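Local coordinates for protein BSU-2 beta-lactamase (Bacillus subtilis, PDB 6W5E) that probably hydrolyses the beta-lactam ring of penicillin-like antibiotics, as a class D beta-lactamase of the penicillin-binding-protein transpeptidase family, at residues L52-L55 with Q56-Q59; G103-R106 with E107-W111; R113-T116 with L117-M121; I159-F162 with W163-S166; F178-K181 with L182-E186. All coordinates share one frame; numbering follows the deposited sequence. Where two conformers were deposited one is given.

In the fold
The five contacts fall into groups at the two sides of the molecule. Interactions 1 and 5, with centres about 12 Å apart, pack the hairpin turn after strand 48-54 against helix 172-184: Leu55 CD1 lies 3.9 Å from Ala183 CB. Interactions 2 and 3, also about 12 Å apart between centres and on the far side of the chain's centre from interaction 1, are joined by a probable hydrogen bond of 2.7 Å from His115 NE2 to Ser110 O. Interaction 4 meets the active site directly, since Trp163 NE1 is hydrogen-bonded to the carboxylated lysine at position 79. Its nearest atoms are about 8 Å from those of interaction 2 and about 9 Å from those of interaction 3.

Interaction 1. Residues L52-L55 with Q56-Q59; sequences LHDL and QKDQ
Asp54 turns its carboxylate over the start of the turn that follows it, while the neighbouring His53 ring meets the far end of the same turn. With CG anti to the backbone N (chi1 -175°), Asp54 places OD1 3.0 Å from Lys57 N. This donor comes from above the carboxylate plane. The same oxygen accepts from a water, which in turn accepts from Gln56 N, so two turn amides are linked to one carboxylate oxygen. Asp54 OD2 leans against the aliphatic part of Lys57, 3.2 Å from Lys57 CG, and finds its hydrogen bond at His31 NE2; the ammonium group stays apart, with Lys57 NZ 4.8 Å from Asp54 OD2. Between strands 48-54 and 59-63 this is a beta hairpin with a G1 bulge: Asp58, at a positive phi of 58°, and Gln59 both face Asp54. Asp54 N donates to Gln59 O at 2.8 Å, and Asp54 O receives two weak bonds, from Asp58 N and Gln59 N. On the His53 side, Asp58 OD1 sits near the ring plane at the edge, 3.2 Å from His53 CE1, with ring and carboxylate planes 65° apart. His53 ND1 is hydrogen-bonded to Thr60 OG1.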
loop_
_atom_site.group_PDB
_atom_site.type_symbol
_atom_site.label_atom_id
_atom_site.label_comp_id
_atom_site.label_asym_id
_atom_site.label_seq_id
_atom_site.Cartn_x
_atom_site.Cartn_y
_atom_site.Cartn_z
ATOM N N LEU A 52 6.226 -2.497 12.137
ATOM C CA LEU A 52 6.726 -1.125 12.153
ATOM C C LEU A 52 8.243 -1.158 12.079
ATOM O O LEU A 52 8.897 -1.764 12.936
ATOM C CB LEU A 52 6.263 -0.371 13.403
ATOM C CG LEU A 52 6.536 1.138 13.392
ATOM C CD1 LEU A 52 5.767 1.821 12.262
ATOM C CD2 LEU A 52 6.196 1.754 14.747
ATOM N N HIS A 53 8.799 -0.509 11.061
ATOM C CA HIS A 53 10.239 -0.463 10.853
ATOM C C HIS A 53 10.757 0.956 11.050
ATOM O O HIS A 53 10.299 1.886 10.381
ATOM C CB HIS A 53 10.620 -0.947 9.456
ATOM C CG HIS A 53 12.092 -0.894 9.192
ATOM N ND1 HIS A 53 12.957 -1.872 9.627
ATOM C CD2 HIS A 53 12.857 0.047 8.587
ATOM C CE1 HIS A 53 14.190 -1.552 9.278
ATOM N NE2 HIS A 53 14.157 -0.390 8.649
ATOM N N ASP A 54 11.734 1.099 11.947
ATOM C CA ASP A 54 12.447 2.346 12.208
ATOM C C ASP A 54 13.564 2.493 11.177
ATOM O O ASP A 54 14.550 1.745 11.213
ATOM C CB ASP A 54 13.017 2.246 13.623
ATOM C CG ASP A 54 13.690 3.523 14.106
ATOM O OD1 ASP A 54 14.226 4.299 13.286
ATOM O OD2 ASP A 54 13.730 3.720 15.343
ATOM N N LEU A 55 13.417 3.453 10.256
ATOM C CA LEU A 55 14.411 3.620 9.197
ATOM C C LEU A 55 15.749 4.110 9.745
ATOM O O LEU A 55 16.806 3.610 9.346
ATOM C CB LEU A 55 13.876 4.554 8.113
ATOM C CG LEU A 55 12.826 3.909 7.202
ATOM C CD1 LEU A 55 12.001 4.969 6.477
ATOM C CD2 LEU A 55 13.500 2.953 6.213
ATOM N N GLN A 56 15.726 5.071 10.670
ATOM C CA GLN A 56 16.973 5.628 11.186
ATOM C C GLN A 56 17.789 4.583 11.934
ATOM O O GLN A 56 19.016 4.541 11.804
ATOM C CB GLN A 56 16.682 6.818 12.097
ATOM C CG GLN A 56 16.536 8.132 11.370
ATOM C CD GLN A 56 16.311 9.285 12.321
ATOM O OE1 GLN A 56 16.290 9.102 13.543
ATOM N NE2 GLN A 56 16.147 10.481 11.771
ATOM N N LYS A 57 17.130 3.729 12.717
ATOM C CA LYS A 57 17.828 2.790 13.584
ATOM C C LYS A 57 17.936 1.390 12.997
ATOM O O LYS A 57 18.684 0.570 13.540
ATOM C CB LYS A 57 17.118 2.699 14.939
ATOM C CG LYS A 57 16.937 4.021 15.668
ATOM C CD LYS A 57 17.131 3.842 17.161
ATOM C CE LYS A 57 17.803 5.044 17.779
ATOM N NZ LYS A 57 17.389 6.259 17.048
ATOM N N ASP A 58 17.211 1.092 11.921
ATOM C CA ASP A 58 17.180 -0.243 11.327
ATOM C C ASP A 58 16.713 -1.304 12.331
ATOM O O ASP A 58 17.433 -2.241 12.681
ATOM C CB ASP A 58 18.516 -0.613 10.675
ATOM C CG ASP A 58 18.408 -1.836 9.807
ATOM O OD1 ASP A 58 17.281 -2.167 9.392
ATOM O OD2 ASP A 58 19.443 -2.466 9.542
ATOM N N GLN A 59 15.474 -1.141 12.781
ATOM C CA GLN A 59 14.854 -2.031 13.749
ATOM C C GLN A 59 13.416 -2.266 13.307
ATOM O O GLN A 59 12.768 -1.350 12.792
ATOM C CB GLN A 59 14.863 -1.395 15.151
ATOM C CG GLN A 59 16.246 -1.206 15.752
ATOM C CD GLN A 59 16.803 -2.499 16.308
ATOM O OE1 GLN A 59 17.581 -3.191 15.647
ATOM N NE2 GLN A 59 16.409 -2.834 17.531
HETATM O O HOH W 1 13.445 6.501 11.992
#

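Interaction 2. Residues G103-R106 with E107-W111; sequences GVKR and EFESW
Lys105 and Glu109 make a surface salt bridge across the loop that connects the two short strands 98-99 and 115-116, and Arg106 and Trp111 pack together beside it. The bridge is long and its hydrogen bond weak, with Lys105 NZ 3.4 Å from Glu109 OE1. The two chains meet at about a right angle: the lysine bends at chi2 and again near its tip, whereas the glutamate leaves its backbone with CG anti to N and then folds at chi2 (61°), bringing the carboxylate toward Lys105. Glu109 OE1 is held more firmly by a hydrogen bond from Asn112 ND2. Within the loop, residues 109-111 form a 3-10 turn, in which Trp111 N donates to Phe108 O at 2.9 Å. This turn brings the indole back to Arg106, whose CB lies at the ring edge, near its plane, 4.0 Å from Trp111 CE3. Phe108 comes from another direction, its CD2 standing 3.3 Å above one face of the Trp111 indole, toward the rim. Beyond CG, the Arg106 chain runs extended to NE and leads the guanidinium away to a salt bridge with Asp102. A water in the guanidinium plane accepts from Arg106 NH1 at 2.9 Å and makes a weak bond to Trp111 O. Trp111 NE1, in turn, is hydrogen-bonded to Glu123 O.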
loop_
_atom_site.group_PDB
_atom_site.type_symbol
_atom_site.label_atom_id
_atom_site.label_comp_id
_atom_site.label_asym_id
_atom_site.label_seq_id
_atom_site.Cartn_x
_atom_site.Cartn_y
_atom_site.Cartn_z
ATOM N N GLY A 103 -19.374 5.529 -17.711
ATOM C CA GLY A 103 -20.769 5.709 -17.382
ATOM C C GLY A 103 -21.418 4.556 -16.647
ATOM O O GLY A 103 -22.620 4.621 -16.374
ATOM N N VAL A 104 -20.673 3.510 -16.309
ATOM C CA VAL A 104 -21.232 2.358 -15.611
ATOM C C VAL A 104 -21.184 2.624 -14.111
ATOM O O VAL A 104 -20.122 2.938 -13.565
ATOM C CB VAL A 104 -20.474 1.071 -15.972
ATOM C CG1 VAL A 104 -20.937 -0.088 -15.097
ATOM C CG2 VAL A 104 -20.651 0.749 -17.454
ATOM N N LYS A 105 -22.331 2.499 -13.443
ATOM C CA LYS A 105 -22.393 2.725 -12.003
ATOM C C LYS A 105 -21.819 1.520 -11.270
ATOM O O LYS A 105 -22.350 0.407 -11.375
ATOM C CB LYS A 105 -23.837 2.970 -11.564
ATOM C CG LYS A 105 -23.974 3.757 -10.256
ATOM C CD LYS A 105 -25.216 3.335 -9.467
ATOM C CE LYS A 105 -25.664 4.403 -8.466
ATOM N NZ LYS A 105 -24.711 4.595 -7.334
ATOM N N ARG A 106 -20.743 1.740 -10.522
ATOM C CA ARG A 106 -20.055 0.687 -9.797
ATOM C C ARG A 106 -20.278 0.847 -8.292
ATOM O O ARG A 106 -21.050 1.706 -7.847
ATOM C CB ARG A 106 -18.584 0.637 -10.218
ATOM C CG ARG A 106 -18.416 0.177 -11.659
ATOM C CD ARG A 106 -16.964 0.109 -12.091
ATOM N NE ARG A 106 -16.853 -0.402 -13.454
ATOM C CZ ARG A 106 -16.846 0.359 -14.545
ATOM N NH1 ARG A 106 -16.925 1.681 -14.436
ATOM N NH2 ARG A 106 -16.748 -0.200 -15.745
ATOM N N GLU A 107 -19.568 0.029 -7.507
ATOM C CA GLU A 107 -19.948 -0.191 -6.113
ATOM C C GLU A 107 -19.868 1.087 -5.282
ATOM O O GLU A 107 -20.694 1.301 -4.388
ATOM C CB GLU A 107 -19.092 -1.302 -5.499
ATOM C CG GLU A 107 -19.449 -1.619 -4.053
ATOM C CD GLU A 107 -18.538 -2.660 -3.431
ATOM O OE1 GLU A 107 -17.751 -3.290 -4.169
ATOM O OE2 GLU A 107 -18.619 -2.857 -2.198
ATOM N N PHE A 108 -18.890 1.945 -5.550
ATOM C CA PHE A 108 -18.687 3.160 -4.772
ATOM C C PHE A 108 -18.895 4.373 -5.661
ATOM O O PHE A 108 -18.345 4.441 -6.765
ATOM C CB PHE A 108 -17.291 3.179 -4.141
ATOM C CG PHE A 108 -17.052 2.044 -3.188
ATOM C CD1 PHE A 108 -17.547 2.096 -1.894
ATOM C CD2 PHE A 108 -16.345 0.921 -3.585
ATOM C CE1 PHE A 108 -17.337 1.047 -1.012
ATOM C CE2 PHE A 108 -16.130 -0.130 -2.708
ATOM C CZ PHE A 108 -16.628 -0.066 -1.419
ATOM N N GLU A 109 -19.689 5.333 -5.179
ATOM C CA GLU A 109 -19.991 6.496 -6.007
ATOM C C GLU A 109 -18.735 7.292 -6.357
ATOM O O GLU A 109 -18.683 7.928 -7.417
ATOM C CB GLU A 109 -21.058 7.374 -5.350
ATOM C CG GLU A 109 -21.462 8.604 -6.171
ATOM C CD GLU A 109 -22.052 8.262 -7.541
ATOM O OE1 GLU A 109 -22.384 7.080 -7.795
ATOM O OE2 GLU A 109 -22.179 9.189 -8.373
ATOM N N SER A 110 -17.704 7.255 -5.502
ATOM C CA SER A 110 -16.458 7.951 -5.819
ATOM C C SER A 110 -15.761 7.364 -7.040
ATOM O O SER A 110 -14.871 8.010 -7.601
ATOM C CB SER A 110 -15.509 7.926 -4.619
ATOM O OG SER A 110 -15.077 6.603 -4.358
ATOM N N TRP A 111 -16.135 6.154 -7.453
ATOM C CA TRP A 111 -15.591 5.544 -8.659
ATOM C C TRP A 111 -16.312 5.989 -9.920
ATOM O O TRP A 111 -15.780 5.794 -11.022
ATOM C CB TRP A 111 -15.743 4.025 -8.571
ATOM C CG TRP A 111 -14.913 3.369 -7.500
ATOM C CD1 TRP A 111 -14.046 3.976 -6.631
ATOM C CD2 TRP A 111 -14.874 1.970 -7.194
ATOM N NE1 TRP A 111 -13.465 3.033 -5.815
ATOM C CE2 TRP A 111 -13.965 1.797 -6.132
ATOM C CE3 TRP A 111 -15.528 0.846 -7.713
ATOM C CZ2 TRP A 111 -13.683 0.548 -5.591
ATOM C CZ3 TRP A 111 -15.250 -0.392 -7.168
ATOM C CH2 TRP A 111 -14.341 -0.533 -6.117
HETATM O O HOH W 2 -17.109 3.408 -12.077
#

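Interaction 3. Residues R113-T116 with L117-M121; sequences RDHT and LGSAM
Ser119 OG is gripped by three groups: His115 ND1 at 2.6 Å, Thr116 N at 2.9 Å and a water, which donates to Asp114 O. The hydrogen bond from Thr116 N is nearly straight (173°), and its counterpart runs the other way, from Ser119 N to Thr116 OG1 at 3.1 Å. These reciprocal bonds make a capping box, with Thr116 as the N-cap of helix 117-122. Both hydroxyls sit between their own backbone N and carbonyl carbon (chi1 68° and 71°), and this brings each one to the amide of the other residue. The box thus satisfies an amide of the first helical turn and the amide of the N-cap residue itself. Thr116 OG1 has a further partner in Glu95 O, which ties the helix start to the preceding part of the chain. His115 presents its ring edge to the serine, near the ring plane. Ala120 N completes the first turn by donating to Thr116 O at 2.8 Å, while Ala120 CB packs 3.2 Å from that same carbonyl oxygen.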
loop_
_atom_site.group_PDB
_atom_site.type_symbol
_atom_site.label_atom_id
_atom_site.label_comp_id
_atom_site.label_asym_id
_atom_site.label_seq_id
_atom_site.Cartn_x
_atom_site.Cartn_y
_atom_site.Cartn_z
ATOM N N ARG A 113 -16.967 8.480 -11.911
ATOM C CA ARG A 113 -16.521 9.786 -12.373
ATOM C C ARG A 113 -15.218 9.572 -13.131
ATOM O O ARG A 113 -14.574 8.525 -13.005
ATOM C CB ARG A 113 -16.294 10.731 -11.183
ATOM C CG ARG A 113 -15.110 10.290 -10.308
ATOM C CD ARG A 113 -14.760 11.255 -9.177
ATOM N NE ARG A 113 -15.803 11.316 -8.158
ATOM C CZ ARG A 113 -15.587 11.556 -6.866
ATOM N NH1 ARG A 113 -16.610 11.594 -6.024
ATOM N NH2 ARG A 113 -14.354 11.754 -6.414
ATOM N N ASP A 114 -14.825 10.566 -13.921
ATOM C CA ASP A 114 -13.510 10.497 -14.535
ATOM C C ASP A 114 -12.458 10.458 -13.438
ATOM O O ASP A 114 -12.626 11.052 -12.368
ATOM C CB ASP A 114 -13.262 11.725 -15.410
ATOM C CG ASP A 114 -14.211 11.819 -16.597
ATOM O OD1 ASP A 114 -14.782 10.793 -17.031
ATOM O OD2 ASP A 114 -14.372 12.946 -17.109
ATOM N N HIS A 115 -11.368 9.737 -13.699
ATOM C CA HIS A 115 -10.311 9.565 -12.713
ATOM C C HIS A 115 -8.941 9.807 -13.326
ATOM O O HIS A 115 -8.754 9.747 -14.543
ATOM C CB HIS A 115 -10.377 8.173 -12.080
ATOM C CG HIS A 115 -11.221 8.136 -10.850
ATOM N ND1 HIS A 115 -10.781 8.626 -9.640
ATOM C CD2 HIS A 115 -12.490 7.713 -10.651
ATOM C CE1 HIS A 115 -11.742 8.494 -8.742
ATOM N NE2 HIS A 115 -12.790 7.944 -9.330
ATOM N N THR A 116 -7.985 10.089 -12.446
ATOM C CA THR A 116 -6.570 10.160 -12.774
ATOM C C THR A 116 -5.823 9.099 -11.983
ATOM O O THR A 116 -6.381 8.427 -11.111
ATOM C CB THR A 116 -5.980 11.538 -12.451
ATOM O OG1 THR A 116 -5.950 11.734 -11.031
ATOM C CG2 THR A 116 -6.800 12.632 -13.097
ATOM N N LEU A 117 -4.545 8.939 -12.319
ATOM C CA LEU A 117 -3.701 8.007 -11.580
ATOM C C LEU A 117 -3.750 8.306 -10.084
ATOM O O LEU A 117 -3.879 7.395 -9.255
ATOM C CB LEU A 117 -2.273 8.089 -12.128
ATOM C CG LEU A 117 -1.260 7.095 -11.564
ATOM C CD1 LEU A 117 -1.540 5.677 -12.055
ATOM C CD2 LEU A 117 0.148 7.526 -11.912
ATOM N N GLY A 118 -3.678 9.590 -9.723
ATOM C CA GLY A 118 -3.687 9.964 -8.317
ATOM C C GLY A 118 -5.047 9.846 -7.654
ATOM O O GLY A 118 -5.148 9.373 -6.520
ATOM N N SER A 119 -6.113 10.281 -8.330
ATOM C CA SER A 119 -7.418 10.180 -7.692
ATOM C C SER A 119 -7.834 8.730 -7.557
ATOM O O SER A 119 -8.479 8.354 -6.573
ATOM C CB SER A 119 -8.477 10.989 -8.444
ATOM O OG SER A 119 -8.803 10.379 -9.679
ATOM N N ALA A 120 -7.459 7.899 -8.532
ATOM C CA ALA A 120 -7.799 6.487 -8.461
ATOM C C ALA A 120 -7.029 5.789 -7.358
ATOM O O ALA A 120 -7.512 4.799 -6.808
ATOM C CB ALA A 120 -7.594 5.808 -9.807
ATOM N N MET A 121 -5.845 6.287 -7.004
ATOM C CA MET A 121 -5.191 5.779 -5.807
ATOM C C MET A 121 -5.936 6.225 -4.551
ATOM O O MET A 121 -6.233 5.399 -3.680
ATOM C CB MET A 121 -3.730 6.209 -5.746
ATOM C CG MET A 121 -3.040 5.599 -4.538
ATOM S SD MET A 121 -1.265 5.837 -4.497
ATOM C CE MET A 121 -0.736 4.691 -5.771
HETATM O O HOH W 3 -11.237 12.380 -10.067
#

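Interaction 4. Residues I159-F162 with W163-S166; sequences IDQF and WLQS
Leu164 N donates to Gln161 O at 2.9 Å and closes a type I beta turn from Gln161 to Leu164. The Gln161 side chain returns the favour: with CG anti to the backbone N (chi1 -174°) and a bend at chi2, its NE2 reaches Leu164 O at 3.0 Å, lying in the carbonyl plane on a lone pair. Water-mediated links extend the polar frame. One water accepts from Gln165 NE2 and, weakly, from Gln161 NE2; a second donates to Phe162 O at 2.7 Å and accepts from Ser166 N. Around this frame the six-membered ring of Trp163 turns its edge to the face of Phe162, T-shaped, with centroids 5.0 Å apart and the Phe162 and Trp163 planes at 79°. Trp163 CE3 stands over the centre of the Phe162 face, 3.7 Å from Phe162 CZ, while the next corner, Trp163 CZ3, lies 3.5 Å from Ile159 O. Phe78 meets both rings, and Leu164 CG lies over one indole face, toward the rim. The turn and the packing around it are consistent with holding the indole in place, its NE1 hydrogen-bonded to OQ2 of the carboxylated lysine at position 79; as in other class D beta-lactamases, this bond probably stabilises the carbamate.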
loop_
_atom_site.group_PDB
_atom_site.type_symbol
_atom_site.label_atom_id
_atom_site.label_comp_id
_atom_site.label_asym_id
_atom_site.label_seq_id
_atom_site.Cartn_x
_atom_site.Cartn_y
_atom_site.Cartn_z
ATOM N N ILE A 159 -4.264 -10.223 -16.499
ATOM C CA ILE A 159 -3.510 -8.973 -16.441
ATOM C C ILE A 159 -4.236 -7.889 -15.647
ATOM O O ILE A 159 -3.588 -7.028 -15.038
ATOM C CB ILE A 159 -3.123 -8.506 -17.861
ATOM C CG1 ILE A 159 -2.199 -7.290 -17.803
ATOM C CG2 ILE A 159 -4.371 -8.195 -18.688
ATOM C CD1 ILE A 159 -0.915 -7.506 -17.030
ATOM N N ASP A 160 -5.573 -7.894 -15.642
ATOM C CA ASP A 160 -6.334 -6.891 -14.899
ATOM C C ASP A 160 -7.108 -7.472 -13.718
ATOM O O ASP A 160 -8.010 -6.814 -13.186
ATOM C CB ASP A 160 -7.234 -6.054 -15.812
ATOM C CG ASP A 160 -8.165 -6.889 -16.653
ATOM O OD1 ASP A 160 -8.384 -8.076 -16.340
ATOM O OD2 ASP A 160 -8.673 -6.342 -17.653
ATOM N N GLN A 161 -6.765 -8.680 -13.284
ATOM C CA GLN A 161 -7.423 -9.303 -12.140
ATOM C C GLN A 161 -6.456 -9.819 -11.081
ATOM O O GLN A 161 -6.880 -10.036 -9.941
ATOM C CB GLN A 161 -8.315 -10.467 -12.618
ATOM C CG GLN A 161 -9.194 -11.126 -11.550
ATOM C CD GLN A 161 -10.219 -10.175 -10.960
ATOM O OE1 GLN A 161 -10.848 -9.405 -11.682
ATOM N NE2 GLN A 161 -10.393 -10.225 -9.639
ATOM N N PHE A 162 -5.171 -9.985 -11.399
ATOM C CA PHE A 162 -4.314 -10.855 -10.590
ATOM C C PHE A 162 -4.111 -10.380 -9.160
ATOM O O PHE A 162 -3.778 -11.205 -8.305
ATOM C CB PHE A 162 -2.957 -11.092 -11.260
ATOM C CG PHE A 162 -2.117 -9.844 -11.433
ATOM C CD1 PHE A 162 -1.355 -9.346 -10.389
ATOM C CD2 PHE A 162 -2.070 -9.186 -12.655
ATOM C CE1 PHE A 162 -0.584 -8.211 -10.553
ATOM C CE2 PHE A 162 -1.291 -8.052 -12.828
ATOM C CZ PHE A 162 -0.548 -7.564 -11.771
ATOM N N TRP A 163 -4.277 -9.090 -8.878
ATOM C CA TRP A 163 -4.053 -8.577 -7.527
ATOM C C TRP A 163 -5.323 -8.532 -6.690
ATOM O O TRP A 163 -5.264 -8.114 -5.521
ATOM C CB TRP A 163 -3.406 -7.185 -7.565
ATOM C CG TRP A 163 -4.264 -6.097 -8.154
ATOM C CD1 TRP A 163 -5.069 -5.223 -7.476
ATOM C CD2 TRP A 163 -4.358 -5.734 -9.534
ATOM N NE1 TRP A 163 -5.673 -4.357 -8.348
ATOM C CE2 TRP A 163 -5.250 -4.643 -9.622
ATOM C CE3 TRP A 163 -3.776 -6.226 -10.703
ATOM C CZ2 TRP A 163 -5.577 -4.040 -10.838
ATOM C CZ3 TRP A 163 -4.102 -5.626 -11.910
ATOM C CH2 TRP A 163 -4.992 -4.545 -11.967
ATOM N N LEU A 164 -6.451 -8.953 -7.256
ATOM C CA LEU A 164 -7.767 -8.826 -6.634
ATOM C C LEU A 164 -8.294 -10.218 -6.311
ATOM O O LEU A 164 -8.918 -10.865 -7.161
ATOM C CB LEU A 164 -8.721 -8.097 -7.573
ATOM C CG LEU A 164 -8.283 -6.684 -7.956
ATOM C CD1 LEU A 164 -9.030 -6.234 -9.198
ATOM C CD2 LEU A 164 -8.528 -5.739 -6.801
ATOM N N GLN A 165 -8.072 -10.652 -5.069
ATOM C CA GLN A 165 -8.519 -11.952 -4.558
ATOM C C GLN A 165 -8.289 -13.064 -5.578
ATOM O O GLN A 165 -9.166 -13.877 -5.883
ATOM C CB GLN A 165 -9.952 -11.910 -4.011
ATOM C CG GLN A 165 -11.074 -11.669 -5.011
ATOM C CD GLN A 165 -11.320 -10.199 -5.308
ATOM O OE1 GLN A 165 -10.822 -9.303 -4.610
ATOM N NE2 GLN A 165 -12.102 -9.941 -6.350
ATOM N N SER A 166 -7.065 -13.097 -6.098
ATOM C CA SER A 166 -6.741 -13.930 -7.246
ATOM C C SER A 166 -5.395 -14.615 -7.031
ATOM O O SER A 166 -5.112 -15.112 -5.938
ATOM C CB SER A 166 -6.752 -13.072 -8.520
ATOM O OG SER A 166 -6.519 -13.809 -9.713
HETATM O O HOH W 4 -12.644 -8.059 -8.529
HETATM O O HOH W 5 -4.576 -11.607 -5.739
#

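Interaction 5. Residues F178-K181 with L182-E186; sequences FLEK and LAKEE
Glu180 and Lys184 reach one another because their first torsions differ: Glu180 holds CG anti to its backbone N (chi1 177°), whereas Lys184 holds CG beside its own (chi1 -69°). Both chains are extended from there on and lie side by side, pointing the same way. One helical turn apart, they end in a salt bridge in which Glu180 OE2 accepts from Lys184 NZ at 2.8 Å through its anti lone pair. The lysine's lower chain is close too, with Lys184 CG 3.3 Å from Glu180 O. Glu180 OE1 lies near another carboxylate, that of Glu176, so the lysine's charge may ease the crowding of two acids. The bridge rides on the last turns of helix 172-184, where Ala183 N donates to Leu179 O and Lys184 N to Glu180 O, and the helix ends in a Schellman motif. Glu185 adopts a positive phi (59°), which lets Glu186 N turn back to Lys181 O at 2.9 Å while Glu185 N bonds to Leu182 O at 3.0 Å. Glu185 sends its carboxylate to Lys191, Lys195 and Lys198, joining the helix end to helix 191-200. Away from the bridge, Leu179 CD2 and Leu182 CD2 touch at 4.3 Å; Leu179 packs on Val228 and Val239 and Leu182 on Phe230, laying the helix against the antiparallel sheet.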
loop_
_atom_site.group_PDB
_atom_site.type_symbol
_atom_site.label_atom_id
_atom_site.label_comp_id
_atom_site.label_asym_id
_atom_site.label_seq_id
_atom_site.Cartn_x
_atom_site.Cartn_y
_atom_site.Cartn_z
ATOM N N PHE A 178 9.394 -4.368 0.533
ATOM C CA PHE A 178 9.201 -3.542 -0.650
ATOM C C PHE A 178 9.025 -2.078 -0.269
ATOM O O PHE A 178 9.666 -1.190 -0.846
ATOM C CB PHE A 178 7.982 -4.043 -1.420
ATOM C CG PHE A 178 7.506 -3.096 -2.482
ATOM C CD1 PHE A 178 8.258 -2.869 -3.627
ATOM C CD2 PHE A 178 6.318 -2.412 -2.318
ATOM C CE1 PHE A 178 7.822 -1.980 -4.590
ATOM C CE2 PHE A 178 5.878 -1.524 -3.276
ATOM C CZ PHE A 178 6.630 -1.308 -4.417
ATOM N N LEU A 179 8.155 -1.804 0.705
ATOM C CA LEU A 179 7.867 -0.414 1.063
ATOM C C LEU A 179 9.060 0.276 1.712
ATOM O O LEU A 179 9.199 1.499 1.598
ATOM C CB LEU A 179 6.636 -0.346 1.970
ATOM C CG LEU A 179 5.340 -0.702 1.232
ATOM C CD1 LEU A 179 4.252 -0.976 2.242
ATOM C CD2 LEU A 179 4.919 0.401 0.256
ATOM N N GLU A 180 9.919 -0.473 2.404
ATOM C CA GLU A 180 11.137 0.118 2.936
ATOM C C GLU A 180 12.055 0.582 1.808
ATOM O O GLU A 180 12.682 1.645 1.901
ATOM C CB GLU A 180 11.850 -0.904 3.822
ATOM C CG GLU A 180 13.165 -0.421 4.371
ATOM C CD GLU A 180 13.808 -1.406 5.326
ATOM O OE1 GLU A 180 13.088 -2.245 5.923
ATOM O OE2 GLU A 180 15.049 -1.339 5.477
ATOM N N LYS A 181 12.154 -0.208 0.735
ATOM C CA LYS A 181 12.938 0.214 -0.423
ATOM C C LYS A 181 12.344 1.456 -1.077
ATOM O O LYS A 181 13.085 2.347 -1.512
ATOM C CB LYS A 181 13.036 -0.927 -1.432
ATOM C CG LYS A 181 13.735 -2.155 -0.889
ATOM C CD LYS A 181 13.599 -3.317 -1.866
ATOM C CE LYS A 181 14.341 -4.555 -1.397
ATOM N NZ LYS A 181 13.908 -5.737 -2.191
ATOM N N LEU A 182 11.012 1.540 -1.153
ATOM C CA LEU A 182 10.388 2.742 -1.698
ATOM C C LEU A 182 10.653 3.956 -0.810
ATOM O O LEU A 182 10.984 5.039 -1.306
ATOM C CB LEU A 182 8.886 2.514 -1.893
ATOM C CG LEU A 182 8.077 3.741 -2.344
ATOM C CD1 LEU A 182 8.576 4.252 -3.700
ATOM C CD2 LEU A 182 6.574 3.426 -2.385
ATOM N N ALA A 183 10.512 3.798 0.507
ATOM C CA ALA A 183 10.795 4.907 1.415
ATOM C C ALA A 183 12.223 5.412 1.245
ATOM O O ALA A 183 12.468 6.625 1.208
ATOM C CB ALA A 183 10.561 4.466 2.857
ATOM N N LYS A 184 13.179 4.496 1.143
ATOM C CA LYS A 184 14.578 4.850 0.962
ATOM C C LYS A 184 14.895 5.279 -0.462
ATOM O O LYS A 184 16.025 5.714 -0.728
ATOM C CB LYS A 184 15.446 3.640 1.294
ATOM C CG LYS A 184 15.482 3.220 2.762
ATOM C CD LYS A 184 16.270 1.913 2.879
ATOM C CE LYS A 184 16.479 1.435 4.301
ATOM N NZ LYS A 184 17.191 0.121 4.303
ATOM N N GLU A 185 13.944 5.121 -1.380
ATOM C CA GLU A 185 14.146 5.407 -2.802
ATOM C C GLU A 185 15.282 4.575 -3.388
ATOM O O GLU A 185 16.024 5.029 -4.259
ATOM C CB GLU A 185 14.269 6.906 -3.088
ATOM C CG GLU A 185 13.034 7.627 -2.561
ATOM C CD GLU A 185 13.048 9.117 -2.749
ATOM O OE1 GLU A 185 13.977 9.639 -3.401
ATOM O OE2 GLU A 185 12.112 9.761 -2.231
ATOM N N GLU A 186 15.401 3.338 -2.903
ATOM C CA GLU A 186 16.365 2.350 -3.385
ATOM C C GLU A 186 15.683 1.303 -4.247
ATOM O O GLU A 186 15.885 0.098 -4.092
ATOM C CB GLU A 186 17.103 1.710 -2.214
ATOM C CG GLU A 186 18.068 2.681 -1.531
ATOM C CD GLU A 186 18.669 2.149 -0.239
ATOM O OE1 GLU A 186 18.393 0.988 0.118
ATOM O OE2 GLU A 186 19.413 2.905 0.424
#